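Local coordinates for protein RNA 2'-o-ribose methyltransferase (Thermus thermophilus, PDB 1IPA) that probably binds RNA and methylates it at the ribose 2'-hydroxyl, as a knotted SpoU-family (TrmH-type) methyltransferase, at residues A199-A204 with L254-R259. Residues are numbered along the deposited sequence; the frame is centred on the assembly and turned at random.
Sequences ALYWEA and LYEALR
Glu256 reaches from helix 246-261 to the aromatic pair Tyr201 and Trp202, and shows how one acidic side chain can offer an apolar stem to one ring and a charged end to another. The helix backbone sets Glu256 CB at the edge of the phenol ring, 3.8 Å from Tyr201 CE1. With CG anti to the backbone N (chi1 163°) and a bend at chi2, the chain carries the carboxylate to the indole edge, where Glu256 OE2 sits 3.6 Å from Trp202 CD1, the two planes nearly perpendicular. Tyr201 and Trp202 overlap in turn, each ring meeting a rim atom of the other over one face. A water accepts a weak bond from Trp202 NE1 and donates to Glu256 OE2 at 2.7 Å. One turn along the helix, Arg259 forms a side-on salt bridge with the carboxylate: Arg259 NE binds Glu256 OE2 at 2.8 Å, almost straight, and NH2 binds the syn lone pair of OE1. Gln260 NE2 donates to Glu256 OE1 and also to the carbonyl oxygen of Ala204. Replacing Glu256 by alanine is likely to leave the Arg259 guanidinium without its carboxylate mate. The polar link between loop and C-terminal helix is thus largely indirect, through water and Gln260.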
loop_
_atom_site.group_PDB
_atom_site.type_symbol
_atom_site.label_atom_id
_atom_site.label_comp_id
_atom_site.label_asym_id
_atom_site.label_seq_id
_atom_site.Cartn_x
_atom_site.Cartn_y
_atom_site.Cartn_z
ATOM N N ALA A 199 5.028 5.672 28.409
ATOM C CA ALA A 199 3.786 6.333 28.039
ATOM C C ALA A 199 2.962 5.509 27.057
ATOM O O ALA A 199 3.495 4.902 26.131
ATOM C CB ALA A 199 4.083 7.707 27.446
ATOM N N LEU A 200 1.657 5.477 27.295
ATOM C CA LEU A 200 0.729 4.772 26.434
ATOM C C LEU A 200 0.527 5.694 25.240
ATOM O O LEU A 200 0.653 6.920 25.375
ATOM C CB LEU A 200 -0.594 4.545 27.161
ATOM C CG LEU A 200 -0.632 3.382 28.155
ATOM C CD1 LEU A 200 -1.955 3.377 28.901
ATOM C CD2 LEU A 200 -0.445 2.078 27.396
ATOM N N TYR A 201 0.218 5.119 24.081
ATOM C CA TYR A 201 0.044 5.923 22.884
ATOM C C TYR A 201 -1.065 6.966 22.989
ATOM O O TYR A 201 -0.993 8.006 22.336
ATOM C CB TYR A 201 -0.150 5.016 21.652
ATOM C CG TYR A 201 -1.503 4.361 21.493
ATOM C CD1 TYR A 201 -2.425 4.853 20.572
ATOM C CD2 TYR A 201 -1.853 3.227 22.230
ATOM C CE1 TYR A 201 -3.659 4.235 20.377
ATOM C CE2 TYR A 201 -3.092 2.600 22.049
ATOM C CZ TYR A 201 -3.984 3.112 21.117
ATOM O OH TYR A 201 -5.192 2.505 20.905
ATOM N N TRP A 202 -2.073 6.711 23.820
ATOM C CA TRP A 202 -3.180 7.662 23.993
ATOM C C TRP A 202 -2.743 8.956 24.648
ATOM O O TRP A 202 -3.432 9.960 24.543
ATOM C CB TRP A 202 -4.278 7.087 24.882
ATOM C CG TRP A 202 -4.965 5.912 24.337
ATOM C CD1 TRP A 202 -5.748 5.861 23.222
ATOM C CD2 TRP A 202 -4.959 4.597 24.891
ATOM N NE1 TRP A 202 -6.233 4.592 23.051
ATOM C CE2 TRP A 202 -5.763 3.794 24.060
ATOM C CE3 TRP A 202 -4.355 4.020 26.012
ATOM C CZ2 TRP A 202 -5.978 2.435 24.312
ATOM C CZ3 TRP A 202 -4.569 2.670 26.265
ATOM C CH2 TRP A 202 -5.377 1.893 25.413
ATOM N N GLU A 203 -1.614 8.919 25.344
ATOM C CA GLU A 203 -1.112 10.088 26.059
ATOM C C GLU A 203 -0.263 11.028 25.226
ATOM O O GLU A 203 -0.013 12.170 25.630
ATOM C CB GLU A 203 -0.321 9.636 27.284
ATOM C CG GLU A 203 -1.105 8.687 28.162
ATOM C CD GLU A 203 -0.355 8.298 29.403
ATOM O OE1 GLU A 203 -0.127 9.192 30.246
ATOM O OE2 GLU A 203 0.008 7.104 29.533
ATOM N N ALA A 204 0.192 10.557 24.070
ATOM C CA ALA A 204 0.994 11.402 23.203
ATOM C C ALA A 204 0.083 12.447 22.577
ATOM O O ALA A 204 -1.123 12.250 22.491
ATOM C CB ALA A 204 1.646 10.573 22.123
ATOM N N LEU A 254 -2.809 5.836 14.062
ATOM C CA LEU A 254 -3.371 6.829 13.157
ATOM C C LEU A 254 -4.818 7.213 13.482
ATOM O O LEU A 254 -5.200 8.382 13.316
ATOM C CB LEU A 254 -3.228 6.355 11.707
ATOM C CG LEU A 254 -1.763 6.133 11.295
ATOM C CD1 LEU A 254 -1.682 5.733 9.835
ATOM C CD2 LEU A 254 -0.961 7.404 11.539
ATOM N N TYR A 255 -5.623 6.257 13.947
ATOM C CA TYR A 255 -6.997 6.581 14.313
ATOM C C TYR A 255 -7.044 7.398 15.592
ATOM O O TYR A 255 -7.953 8.183 15.786
ATOM C CB TYR A 255 -7.859 5.324 14.460
ATOM C CG TYR A 255 -8.573 4.995 13.172
ATOM C CD1 TYR A 255 -7.926 4.288 12.152
ATOM C CD2 TYR A 255 -9.862 5.466 12.933
ATOM C CE1 TYR A 255 -8.543 4.066 10.927
ATOM C CE2 TYR A 255 -10.489 5.246 11.710
ATOM C CZ TYR A 255 -9.823 4.549 10.715
ATOM O OH TYR A 255 -10.437 4.335 9.506
ATOM N N GLU A 256 -6.061 7.207 16.464
ATOM C CA GLU A 256 -5.986 7.970 17.705
ATOM C C GLU A 256 -5.615 9.411 17.355
ATOM O O GLU A 256 -5.986 10.348 18.060
ATOM C CB GLU A 256 -4.927 7.378 18.646
ATOM C CG GLU A 256 -4.478 8.341 19.776
ATOM C CD GLU A 256 -5.612 8.767 20.726
ATOM O OE1 GLU A 256 -5.381 9.684 21.548
ATOM O OE2 GLU A 256 -6.721 8.190 20.662
ATOM N N ALA A 257 -4.863 9.579 16.272
ATOM C CA ALA A 257 -4.469 10.915 15.826
ATOM C C ALA A 257 -5.727 11.588 15.293
ATOM O O ALA A 257 -5.980 12.753 15.562
ATOM C CB ALA A 257 -3.425 10.820 14.740
ATOM N N LEU A 258 -6.520 10.824 14.550
ATOM C CA LEU A 258 -7.767 11.311 13.987
ATOM C C LEU A 258 -8.757 11.633 15.099
ATOM O O LEU A 258 -9.565 12.552 14.973
ATOM C CB LEU A 258 -8.367 10.256 13.048
ATOM C CG LEU A 258 -9.754 10.552 12.465
ATOM C CD1 LEU A 258 -9.651 11.704 11.469
ATOM C CD2 LEU A 258 -10.320 9.303 11.784
ATOM N N ARG A 259 -8.698 10.877 16.193
ATOM C CA ARG A 259 -9.613 11.109 17.306
ATOM C C ARG A 259 -9.279 12.422 18.016
ATOM O O ARG A 259 -10.175 13.151 18.437
ATOM C CB ARG A 259 -9.553 9.952 18.313
ATOM C CG ARG A 259 -10.583 10.061 19.452
ATOM C CD ARG A 259 -10.296 9.091 20.582
ATOM N NE ARG A 259 -9.091 9.473 21.309
ATOM C CZ ARG A 259 -9.042 10.448 22.209
ATOM N NH1 ARG A 259 -10.134 11.136 22.503
ATOM N NH2 ARG A 259 -7.899 10.748 22.801
HETATM O O HOH W 1 -7.496 5.558 20.588
#